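Local coordinates for alpha-1,2-mannosidase (Bacteroides thetaiotaomicron, PDB 2WW2), which hydrolyses alpha-mannosidic linkages with inversion of configuration, as a calcium-dependent member of glycoside hydrolase family 92 from a human gut bacterium, at residues G532-E535 with G539-P542; K613-G618 with A633-S638; K90-E95 with G196-D201. All coordinates share one frame; numbering follows the deposited sequence.

Contact 1. Residues G532-E535 with G539-P542; sequences GLSE and GHEP
Gly539 N donates a hydrogen bond to Ser534 O, five residues earlier, over 2.7 Å and with a bent N-H...O angle of 139°, so the backbone itself holds the two helix ends together. This is a tight helix-loop-helix junction in the family 92 catalytic domain: helix 530-537 finishes, the chain turns, and helix 540-551 starts, with Gly539 at its N-cap position. The donor sits 35° out of the plane of the Ser534 carbonyl. Gly539 has a positive phi, at which any CB would press on the carbonyl oxygen of the preceding residue.

Ser534 points its CB toward Gly539 and packs it against the glycine backbone, 3.9 Å from Gly539 O. The CB of His540 points away from 532-535, but with CG beside its own backbone N (chi1 -69°) the side chain brings an edge of the imidazole back to Ser534. Glu531, one helical turn before Ser534, holds both groups: its main-chain O hydrogen-bonds to Ser534 OG, and its carboxylate OE1 to His540 NE2. Further along, Glu541 OE2 hydrogen-bonds to Ser50 OG of a second subunit. Back at the junction, Ser534 OG lies in the plane of the imidazole, at its edge, with His540 CD2 3.5 Å away.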
ATOM      1  N   GLY A 532     -26.006 -12.955  14.820  1.00 10.40           N
ATOM      2  CA  GLY A 532     -26.223 -11.596  15.319  1.00 10.95           C
ATOM      3  C   GLY A 532     -25.286 -10.594  14.655  1.00 11.55           C
ATOM      4  O   GLY A 532     -25.652  -9.440  14.425  1.00 11.47           O
ATOM      5  N   LEU A 533     -24.056 -11.009  14.359  1.00 11.29           N
ATOM      6  CA  LEU A 533     -23.157 -10.123  13.631  1.00 11.96           C
ATOM      7  C   LEU A 533     -23.694  -9.851  12.220  1.00 12.88           C
ATOM      8  O   LEU A 533     -23.681  -8.703  11.755  1.00 13.04           O
ATOM      9  CB  LEU A 533     -21.722 -10.678  13.584  1.00 11.12           C
ATOM     10  CG  LEU A 533     -20.687  -9.765  12.903  1.00 11.00           C
ATOM     11  CD1 LEU A 533     -20.621  -8.409  13.629  1.00  9.19           C
ATOM     12  CD2 LEU A 533     -19.313 -10.416  12.872  1.00 12.48           C
ATOM     13  N   SER A 534     -24.175 -10.890  11.538  1.00 13.54           N
ATOM     14  CA  SER A 534     -24.709 -10.679  10.202  1.00 14.33           C
ATOM     15  C   SER A 534     -25.909  -9.736  10.260  1.00 14.58           C
ATOM     16  O   SER A 534     -26.108  -8.942   9.349  1.00 14.78           O
ATOM     17  CB  SER A 534     -25.070 -11.985   9.497  1.00 14.27           C
ATOM     18  OG  SER A 534     -26.348 -12.429   9.877  1.00 18.55           O
ATOM     19  N   GLU A 535     -26.688  -9.804  11.334  1.00 15.14           N
ATOM     20  CA  GLU A 535     -27.807  -8.874  11.504  1.00 16.46           C
ATOM     21  C   GLU A 535     -27.313  -7.434  11.552  1.00 16.27           C
ATOM     22  O   GLU A 535     -27.900  -6.546  10.934  1.00 16.43           O
ATOM     23  CB  GLU A 535     -28.590  -9.158  12.788  1.00 17.20           C
ATOM     24  CG  GLU A 535     -29.458 -10.386  12.731  1.00 21.26           C
ATOM     25  CD  GLU A 535     -30.103 -10.704  14.076  1.00 27.23           C
ATOM     26  OE1 GLU A 535     -30.846 -11.708  14.140  1.00 28.75           O
ATOM     27  OE2 GLU A 535     -29.859  -9.961  15.067  1.00 30.12           O
ATOM     28  N   GLY A 539     -27.371  -8.536   7.000  1.00 16.38           N
ATOM     29  CA  GLY A 539     -27.870  -9.856   6.578  1.00 15.84           C
ATOM     30  C   GLY A 539     -26.767 -10.767   6.081  1.00 15.41           C
ATOM     31  O   GLY A 539     -25.604 -10.363   6.019  1.00 15.17           O
ATOM     32  N   HIS A 540     -27.125 -11.993   5.703  1.00 15.02           N
ATOM     33  CA  HIS A 540     -26.133 -12.941   5.205  1.00 15.43           C
ATOM     34  C   HIS A 540     -25.413 -12.399   3.978  1.00 15.97           C
ATOM     35  O   HIS A 540     -24.198 -12.549   3.847  1.00 15.80           O
ATOM     36  CB  HIS A 540     -26.768 -14.297   4.878  1.00 14.78           C
ATOM     37  CG  HIS A 540     -27.227 -15.054   6.086  1.00 13.86           C
ATOM     38  ND1 HIS A 540     -27.894 -16.255   5.999  1.00 12.06           N
ATOM     39  CD2 HIS A 540     -27.129 -14.772   7.409  1.00 13.13           C
ATOM     40  CE1 HIS A 540     -28.171 -16.691   7.218  1.00 13.51           C
ATOM     41  NE2 HIS A 540     -27.726 -15.806   8.092  1.00 11.03           N
ATOM     42  N   GLU A 541     -26.166 -11.768   3.082  1.00 16.45           N
ATOM     43  CA  GLU A 541     -25.596 -11.236   1.836  1.00 17.63           C
ATOM     44  C   GLU A 541     -24.463 -10.239   2.053  1.00 17.30           C
ATOM     45  O   GLU A 541     -23.378 -10.405   1.503  1.00 17.81           O
ATOM     46  CB  GLU A 541     -26.696 -10.615   0.973  1.00 17.71           C
ATOM     47  CG  GLU A 541     -26.212  -9.956  -0.306  1.00 21.15           C
ATOM     48  CD  GLU A 541     -27.391  -9.563  -1.177  1.00 25.56           C
ATOM     49  OE1 GLU A 541     -27.947  -8.455  -0.969  1.00 25.59           O
ATOM     50  OE2 GLU A 541     -27.780 -10.386  -2.045  1.00 27.81           O
ATOM     51  N   PRO A 542     -24.710  -9.188   2.838  1.00 17.54           N
ATOM     52  CA  PRO A 542     -23.662  -8.214   3.106  1.00 17.52           C
ATOM     53  C   PRO A 542     -22.491  -8.810   3.884  1.00 17.78           C
ATOM     54  O   PRO A 542     -21.353  -8.372   3.711  1.00 17.80           O
ATOM     55  CB  PRO A 542     -24.369  -7.155   3.956  1.00 17.47           C
ATOM     56  CG  PRO A 542     -25.786  -7.331   3.700  1.00 17.74           C
ATOM     57  CD  PRO A 542     -26.008  -8.771   3.389  1.00 17.69           C
TER

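Contact 2. Residues K613-G618 with A633-S638; sequences KLYNSG and AWYVFS
The rings of Tyr615 and Tyr635 meet edge to face: Tyr635 turns an edge onto one face of Tyr615, with the planes at 56° and the centroids 4.6 Å apart. CD1 of Tyr635 does most of the touching. It sits 3.4 Å above the Tyr615 plane, over the ring's centre, which brings it into contact with carbons all round the ring. The two side chains run antiparallel past one another, and chi1 of -176° at Tyr635, with CG anti to the backbone nitrogen, sends its ring out from the helix alongside Tyr615.

Trp634 takes the other end of Tyr615. The phenol oxygen comes within 3.5 Å of Trp634 CE3, and Tyr615 CE2 lies 4.1 Å from Trp634 CZ3. That oxygen is buried but has polar partners, hydrogen-bonding to Thr631 OG1 and His582 NE2; the His582 ring in turn meets Trp634 edge to face. On the indole, Ser638 OG stands 3.5 Å above the centre of one face while hydrogen-bonding to Trp634 O. With an alanine in place of Tyr615, the edge of Tyr635 would probably be left without the face it packs on, and Thr631 and His582 would lose their shared phenol partner.

Tyr615 also touches Asp627, a ligand of a sodium ion that lies about 9 Å from the Tyr615 side chain. The cluster is thus an aromatic core between the loop after helix 600-613 and helix 632-640, next to a sodium site of the catalytic domain.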
ATOM      1  N   LYS A 613      -0.857 -21.862   0.665  1.00 13.01           N
ATOM      2  CA  LYS A 613      -0.047 -20.679   0.343  1.00 13.56           C
ATOM      3  C   LYS A 613       0.687 -20.012   1.503  1.00 12.92           C
ATOM      4  O   LYS A 613       1.698 -19.351   1.281  1.00 13.21           O
ATOM      5  CB  LYS A 613      -0.892 -19.661  -0.422  1.00 13.47           C
ATOM      6  CG  LYS A 613      -1.046 -20.105  -1.868  1.00 16.19           C
ATOM      7  CD  LYS A 613      -2.299 -19.615  -2.512  1.00 19.80           C
ATOM      8  CE  LYS A 613      -2.223 -19.992  -4.015  1.00 21.74           C
ATOM      9  NZ  LYS A 613      -3.411 -19.537  -4.726  1.00 23.84           N
ATOM     10  N   LEU A 614       0.200 -20.193   2.726  1.00 12.83           N
ATOM     11  CA  LEU A 614       0.765 -19.493   3.875  1.00 12.56           C
ATOM     12  C   LEU A 614       1.562 -20.373   4.837  1.00 12.96           C
ATOM     13  O   LEU A 614       1.922 -19.927   5.943  1.00 12.13           O
ATOM     14  CB  LEU A 614      -0.354 -18.804   4.646  1.00 13.05           C
ATOM     15  CG  LEU A 614      -1.074 -17.704   3.859  1.00 13.85           C
ATOM     16  CD1 LEU A 614      -1.994 -16.975   4.803  1.00 17.82           C
ATOM     17  CD2 LEU A 614      -0.067 -16.726   3.207  1.00 16.76           C
ATOM     18  N   TYR A 615       1.845 -21.608   4.420  1.00 12.68           N
ATOM     19  CA  TYR A 615       2.582 -22.543   5.276  1.00 12.55           C
ATOM     20  C   TYR A 615       3.617 -23.335   4.500  1.00 12.69           C
ATOM     21  O   TYR A 615       3.411 -23.712   3.331  1.00 11.65           O
ATOM     22  CB  TYR A 615       1.634 -23.559   5.940  1.00 12.66           C
ATOM     23  CG  TYR A 615       0.755 -22.981   7.007  1.00 11.76           C
ATOM     24  CD1 TYR A 615       1.184 -22.921   8.322  1.00 12.33           C
ATOM     25  CD2 TYR A 615      -0.498 -22.457   6.692  1.00 11.65           C
ATOM     26  CE1 TYR A 615       0.380 -22.377   9.301  1.00 11.10           C
ATOM     27  CE2 TYR A 615      -1.297 -21.908   7.655  1.00 12.99           C
ATOM     28  CZ  TYR A 615      -0.865 -21.862   8.954  1.00 11.85           C
ATOM     29  OH  TYR A 615      -1.687 -21.313   9.925  1.00 11.41           O
ATOM     30  N   ASN A 616       4.740 -23.581   5.155  1.00 12.62           N
ATOM     31  CA  ASN A 616       5.623 -24.664   4.747  1.00 12.84           C
ATOM     32  C   ASN A 616       6.384 -25.164   5.976  1.00 12.39           C
ATOM     33  O   ASN A 616       6.234 -24.617   7.071  1.00 11.57           O
ATOM     34  CB  ASN A 616       6.554 -24.246   3.601  1.00 13.03           C
ATOM     35  CG  ASN A 616       7.510 -23.162   4.001  1.00 14.69           C
ATOM     36  OD1 ASN A 616       8.413 -23.379   4.813  1.00 13.58           O
ATOM     37  ND2 ASN A 616       7.335 -21.979   3.415  1.00 13.95           N
ATOM     38  N   SER A 617       7.178 -26.215   5.814  1.00 11.52           N
ATOM     39  CA  SER A 617       7.789 -26.835   6.971  1.00 11.53           C
ATOM     40  C   SER A 617       9.199 -26.319   7.258  1.00 11.68           C
ATOM     41  O   SER A 617       9.852 -26.813   8.183  1.00 11.48           O
ATOM     42  CB  SER A 617       7.842 -28.359   6.778  1.00 12.09           C
ATOM     43  OG  SER A 617       8.829 -28.680   5.801  1.00 11.25           O
ATOM     44  N   GLY A 618       9.667 -25.347   6.472  1.00 10.78           N
ATOM     45  CA  GLY A 618      11.039 -24.839   6.600  1.00 10.99           C
ATOM     46  C   GLY A 618      11.158 -23.658   7.557  1.00 11.43           C
ATOM     47  O   GLY A 618      10.200 -23.335   8.298  1.00 11.20           O
ATOM     48  N   ALA A 633      -2.189 -24.727  16.123  1.00 10.16           N
ATOM     49  CA  ALA A 633      -3.391 -25.538  16.345  1.00  9.85           C
ATOM     50  C   ALA A 633      -4.444 -25.282  15.264  1.00  9.10           C
ATOM     51  O   ALA A 633      -5.214 -26.186  14.883  1.00  8.78           O
ATOM     52  CB  ALA A 633      -3.970 -25.235  17.730  1.00  9.24           C
ATOM     53  N   TRP A 634      -4.471 -24.046  14.771  1.00  8.90           N
ATOM     54  CA  TRP A 634      -5.353 -23.683  13.672  1.00  9.08           C
ATOM     55  C   TRP A 634      -5.035 -24.582  12.467  1.00  9.07           C
ATOM     56  O   TRP A 634      -5.927 -25.114  11.795  1.00  8.63           O
ATOM     57  CB  TRP A 634      -5.155 -22.205  13.307  1.00  9.57           C
ATOM     58  CG  TRP A 634      -6.097 -21.696  12.251  1.00 10.06           C
ATOM     59  CD1 TRP A 634      -7.254 -20.994  12.456  1.00 12.52           C
ATOM     60  CD2 TRP A 634      -5.964 -21.846  10.830  1.00 10.08           C
ATOM     61  NE1 TRP A 634      -7.846 -20.697  11.249  1.00 13.11           N
ATOM     62  CE2 TRP A 634      -7.072 -21.203  10.238  1.00 11.38           C
ATOM     63  CE3 TRP A 634      -5.003 -22.439  10.000  1.00  9.39           C
ATOM     64  CZ2 TRP A 634      -7.255 -21.150   8.852  1.00 12.57           C
ATOM     65  CZ3 TRP A 634      -5.200 -22.398   8.629  1.00 10.93           C
ATOM     66  CH2 TRP A 634      -6.305 -21.754   8.069  1.00  9.87           C
ATOM     67  N   TYR A 635      -3.753 -24.786  12.219  1.00  8.66           N
ATOM     68  CA  TYR A 635      -3.368 -25.614  11.069  1.00  8.60           C
ATOM     69  C   TYR A 635      -3.742 -27.081  11.311  1.00  8.69           C
ATOM     70  O   TYR A 635      -4.241 -27.761  10.410  1.00  8.68           O
ATOM     71  CB  TYR A 635      -1.877 -25.471  10.786  1.00  8.40           C
ATOM     72  CG  TYR A 635      -1.412 -26.220   9.537  1.00  8.68           C
ATOM     73  CD1 TYR A 635      -1.292 -25.563   8.303  1.00  8.05           C
ATOM     74  CD2 TYR A 635      -1.105 -27.566   9.592  1.00  7.70           C
ATOM     75  CE1 TYR A 635      -0.874 -26.244   7.156  1.00  8.31           C
ATOM     76  CE2 TYR A 635      -0.687 -28.258   8.435  1.00  8.72           C
ATOM     77  CZ  TYR A 635      -0.579 -27.589   7.240  1.00  8.89           C
ATOM     78  OH  TYR A 635      -0.150 -28.253   6.127  1.00  7.25           O
ATOM     79  N   VAL A 636      -3.513 -27.573  12.524  1.00  8.53           N
ATOM     80  CA  VAL A 636      -3.845 -28.977  12.829  1.00  8.75           C
ATOM     81  C   VAL A 636      -5.336 -29.239  12.640  1.00  8.72           C
ATOM     82  O   VAL A 636      -5.732 -30.146  11.915  1.00  8.52           O
ATOM     83  CB  VAL A 636      -3.376 -29.378  14.249  1.00  8.62           C
ATOM     84  CG1 VAL A 636      -3.905 -30.761  14.619  1.00  8.22           C
ATOM     85  CG2 VAL A 636      -1.847 -29.379  14.297  1.00  7.51           C
ATOM     86  N   PHE A 637      -6.162 -28.449  13.299  1.00  8.53           N
ATOM     87  CA  PHE A 637      -7.603 -28.570  13.104  1.00  9.28           C
ATOM     88  C   PHE A 637      -7.967 -28.457  11.617  1.00  8.79           C
ATOM     89  O   PHE A 637      -8.651 -29.317  11.079  1.00  9.07           O
ATOM     90  CB  PHE A 637      -8.327 -27.479  13.890  1.00  9.06           C
ATOM     91  CG  PHE A 637      -8.752 -27.905  15.268  1.00  9.52           C
ATOM     92  CD1 PHE A 637      -9.687 -28.923  15.433  1.00  9.29           C
ATOM     93  CD2 PHE A 637      -8.223 -27.284  16.396  1.00  9.94           C
ATOM     94  CE1 PHE A 637     -10.084 -29.326  16.715  1.00  8.73           C
ATOM     95  CE2 PHE A 637      -8.603 -27.679  17.676  1.00  9.67           C
ATOM     96  CZ  PHE A 637      -9.550 -28.684  17.834  1.00  8.62           C
ATOM     97  N   SER A 638      -7.522 -27.386  10.965  1.00  9.09           N
ATOM     98  CA  SER A 638      -7.935 -27.139   9.578  1.00  9.54           C
ATOM     99  C   SER A 638      -7.539 -28.272   8.636  1.00  9.24           C
ATOM    100  O   SER A 638      -8.318 -28.647   7.749  1.00  9.64           O
ATOM    101  CB  SER A 638      -7.418 -25.783   9.068  1.00  8.90           C
ATOM    102  OG  SER A 638      -8.031 -24.733   9.801  1.00 10.62           O
TER

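Contact 3. Residues K90-E95 with G196-D201; sequences KMSHKE and GTYNGD
Tyr198, which meets both Met91 and Ser92, is reached from strand 194-198, where Gly196 and Tyr198 pair through the backbone with Tyr218 and Cys216 on one neighbouring strand. Between them Thr197 pairs with Leu204 on the other, and its CB points away from loop 90-95.

Tyr198 points its CB toward that loop, and with CG anti to the backbone N (chi1 169°) the ring lies against Met91. Met91 CB makes a CH-pi contact over one face, 3.9 Å from the ring centroid and 18° off the normal. The methionine chain bends at chi2 and chi3 and curls back, bringing CE to 3.8 Å from Tyr198 CB. At the far end of the ring, Tyr198 OH rests 3.7 Å from Ser92 CB, whose own OG accepts from Lys94 N in an ST turn.

Asn199 begins the reversal: Asn199 OD1 accepts from Asp201 N at 2.9 Å, an Asx turn, and from Thr202 N. Gly200 folds back so that its N lies 3.4 Å above the Tyr198 face opposite Met91, sandwiching the phenol. The whole is a beta-hairpin, strands 194-198 and 203-205, packed through the tyrosine that ends its first strand onto an inter-strand loop of the beta-rich N-terminal domain.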
ATOM      1  N   LYS A  90      36.334 -19.986  28.448  1.00 11.57           N
ATOM      2  CA  LYS A  90      35.705 -18.661  28.533  1.00 12.67           C
ATOM      3  C   LYS A  90      34.529 -18.790  29.485  1.00 12.10           C
ATOM      4  O   LYS A  90      33.741 -19.719  29.326  1.00 12.15           O
ATOM      5  CB  LYS A  90      35.192 -18.225  27.160  1.00 13.58           C
ATOM      6  CG  LYS A  90      36.299 -18.033  26.116  1.00 16.86           C
ATOM      7  CD  LYS A  90      37.181 -16.849  26.493  1.00 21.89           C
ATOM      8  CE  LYS A  90      38.272 -16.615  25.434  1.00 25.89           C
ATOM      9  NZ  LYS A  90      39.106 -15.448  25.809  1.00 27.51           N
ATOM     10  N   MET A  91      34.414 -17.901  30.477  1.00 11.27           N
ATOM     11  CA  MET A  91      33.385 -18.064  31.510  1.00 11.07           C
ATOM     12  C   MET A  91      32.097 -17.311  31.195  1.00 10.21           C
ATOM     13  O   MET A  91      31.024 -17.898  31.179  1.00 10.59           O
ATOM     14  CB  MET A  91      33.892 -17.612  32.901  1.00 10.47           C
ATOM     15  CG  MET A  91      35.148 -18.351  33.373  1.00 12.38           C
ATOM     16  SD  MET A  91      34.911 -20.139  33.361  1.00 13.40           S
ATOM     17  CE  MET A  91      33.701 -20.335  34.657  1.00 13.11           C
ATOM     18  N   SER A  92      32.210 -16.005  30.991  1.00  9.73           N
ATOM     19  CA  SER A  92      31.036 -15.147  30.818  1.00  9.67           C
ATOM     20  C   SER A  92      30.285 -15.441  29.527  1.00  9.42           C
ATOM     21  O   SER A  92      30.895 -15.731  28.489  1.00  9.83           O
ATOM     22  CB  SER A  92      31.444 -13.673  30.844  1.00  9.75           C
ATOM     23  OG  SER A  92      30.324 -12.843  30.544  1.00 11.22           O
ATOM     24  N   HIS A  93      28.959 -15.380  29.589  1.00  9.20           N
ATOM     25  CA  HIS A  93      28.156 -15.523  28.375  1.00  9.85           C
ATOM     26  C   HIS A  93      28.583 -14.528  27.276  1.00 10.70           C
ATOM     27  O   HIS A  93      28.395 -14.793  26.093  1.00 10.99           O
ATOM     28  CB  HIS A  93      26.665 -15.355  28.694  1.00  8.85           C
ATOM     29  CG  HIS A  93      26.251 -13.930  28.940  1.00  9.16           C
ATOM     30  ND1 HIS A  93      26.401 -13.304  30.161  1.00 12.05           N
ATOM     31  CD2 HIS A  93      25.707 -13.008  28.112  1.00  6.93           C
ATOM     32  CE1 HIS A  93      25.936 -12.064  30.086  1.00  6.70           C
ATOM     33  NE2 HIS A  93      25.517 -11.858  28.848  1.00 10.79           N
ATOM     34  N   LYS A  94      29.156 -13.387  27.674  1.00 11.91           N
ATOM     35  CA  LYS A  94      29.592 -12.362  26.721  1.00 12.70           C
ATOM     36  C   LYS A  94      30.769 -12.831  25.901  1.00 12.73           C
ATOM     37  O   LYS A  94      31.003 -12.310  24.821  1.00 12.55           O
ATOM     38  CB  LYS A  94      30.004 -11.088  27.458  1.00 13.37           C
ATOM     39  CG  LYS A  94      28.899 -10.477  28.311  1.00 16.05           C
ATOM     40  CD  LYS A  94      28.218  -9.330  27.589  1.00 20.91           C
ATOM     41  CE  LYS A  94      27.367  -8.505  28.551  1.00 24.02           C
ATOM     42  NZ  LYS A  94      26.530  -7.514  27.806  1.00 28.35           N
ATOM     43  N   GLU A  95      31.511 -13.806  26.422  1.00 13.01           N
ATOM     44  CA  GLU A  95      32.728 -14.298  25.790  1.00 13.96           C
ATOM     45  C   GLU A  95      32.666 -15.745  25.272  1.00 13.20           C
ATOM     46  O   GLU A  95      33.574 -16.160  24.552  1.00 12.64           O
ATOM     47  CB  GLU A  95      33.907 -14.202  26.762  1.00 14.58           C
ATOM     48  CG  GLU A  95      34.318 -12.791  27.062  1.00 20.87           C
ATOM     49  CD  GLU A  95      35.677 -12.753  27.701  1.00 27.21           C
ATOM     50  OE1 GLU A  95      35.770 -13.088  28.898  1.00 29.38           O
ATOM     51  OE2 GLU A  95      36.655 -12.412  26.996  1.00 31.62           O
ATOM     52  N   GLY A 196      36.774 -24.594  38.839  1.00  9.28           N
ATOM     53  CA  GLY A 196      36.828 -23.263  39.427  1.00  9.18           C
ATOM     54  C   GLY A 196      35.500 -22.552  39.294  1.00  9.77           C
ATOM     55  O   GLY A 196      34.571 -23.038  38.632  1.00  9.84           O
ATOM     56  N   THR A 197      35.398 -21.388  39.921  1.00  9.75           N
ATOM     57  CA  THR A 197      34.160 -20.644  39.879  1.00 10.24           C
ATOM     58  C   THR A 197      34.422 -19.252  39.352  1.00 10.38           C
ATOM     59  O   THR A 197      35.565 -18.811  39.279  1.00 11.16           O
ATOM     60  CB  THR A 197      33.506 -20.557  41.270  1.00 10.47           C
ATOM     61  OG1 THR A 197      34.474 -20.094  42.221  1.00 10.66           O
ATOM     62  CG2 THR A 197      32.993 -21.922  41.702  1.00 10.20           C
ATOM     63  N   TYR A 198      33.349 -18.554  39.008  1.00 10.30           N
ATOM     64  CA  TYR A 198      33.433 -17.208  38.467  1.00 10.31           C
ATOM     65  C   TYR A 198      32.248 -16.474  39.051  1.00 10.16           C
ATOM     66  O   TYR A 198      31.138 -17.011  39.082  1.00  9.38           O
ATOM     67  CB  TYR A 198      33.339 -17.276  36.933  1.00 10.68           C
ATOM     68  CG  TYR A 198      33.155 -15.961  36.194  1.00 11.97           C
ATOM     69  CD1 TYR A 198      34.236 -15.113  35.950  1.00 13.99           C
ATOM     70  CD2 TYR A 198      31.911 -15.603  35.675  1.00 13.51           C
ATOM     71  CE1 TYR A 198      34.069 -13.926  35.251  1.00 15.50           C
ATOM     72  CE2 TYR A 198      31.732 -14.425  34.976  1.00 15.24           C
ATOM     73  CZ  TYR A 198      32.810 -13.592  34.766  1.00 17.18           C
ATOM     74  OH  TYR A 198      32.625 -12.424  34.080  1.00 19.44           O
ATOM     75  N   ASN A 199      32.482 -15.255  39.522  1.00 10.38           N
ATOM     76  CA  ASN A 199      31.454 -14.494  40.225  1.00 10.73           C
ATOM     77  C   ASN A 199      31.047 -13.234  39.470  1.00 10.99           C
ATOM     78  O   ASN A 199      30.494 -12.306  40.063  1.00 10.93           O
ATOM     79  CB  ASN A 199      31.953 -14.101  41.607  1.00 10.86           C
ATOM     80  CG  ASN A 199      33.145 -13.153  41.539  1.00 11.75           C
ATOM     81  OD1 ASN A 199      33.590 -12.759  40.446  1.00 10.52           O
ATOM     82  ND2 ASN A 199      33.673 -12.787  42.701  1.00 11.80           N
ATOM     83  N   GLY A 200      31.317 -13.210  38.164  1.00 12.18           N
ATOM     84  CA  GLY A 200      30.951 -12.080  37.320  1.00 13.50           C
ATOM     85  C   GLY A 200      32.088 -11.072  37.233  1.00 15.49           C
ATOM     86  O   GLY A 200      32.032 -10.121  36.459  1.00 15.93           O
ATOM     87  N   ASP A 201      33.126 -11.278  38.033  1.00 15.80           N
ATOM     88  CA  ASP A 201      34.252 -10.372  38.034  1.00 17.34           C
ATOM     89  C   ASP A 201      35.567 -11.126  37.941  1.00 16.68           C
ATOM     90  O   ASP A 201      36.434 -10.774  37.157  1.00 17.25           O
ATOM     91  CB  ASP A 201      34.247  -9.557  39.314  1.00 18.06           C
ATOM     92  CG  ASP A 201      35.238  -8.414  39.272  1.00 22.84           C
ATOM     93  OD1 ASP A 201      34.924  -7.377  38.639  1.00 27.89           O
ATOM     94  OD2 ASP A 201      36.314  -8.544  39.884  1.00 25.62           O
TER

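Starting from the N terminus, contact 3 comes first: it closes a long loop of 100 residues, rich in strand, by joining the connection between strands 80-86 and 98-108 to a hairpin of the same N-terminal domain. Contacts 1 and 2 both belong to the catalytic domain; contact 1 closes the short connection between helices 530-537 and 540-551, three residues separating its segments, and contact 2 a loop of 14 residues that leads into helix 632-640. The three follow in series, with no nesting or crossing. Contacts 1 and 2 lie 29 Å apart between centres, one peripheral and one deep, whereas contacts 1 and 3, 64 Å apart, are on opposite sides of the chain's centre.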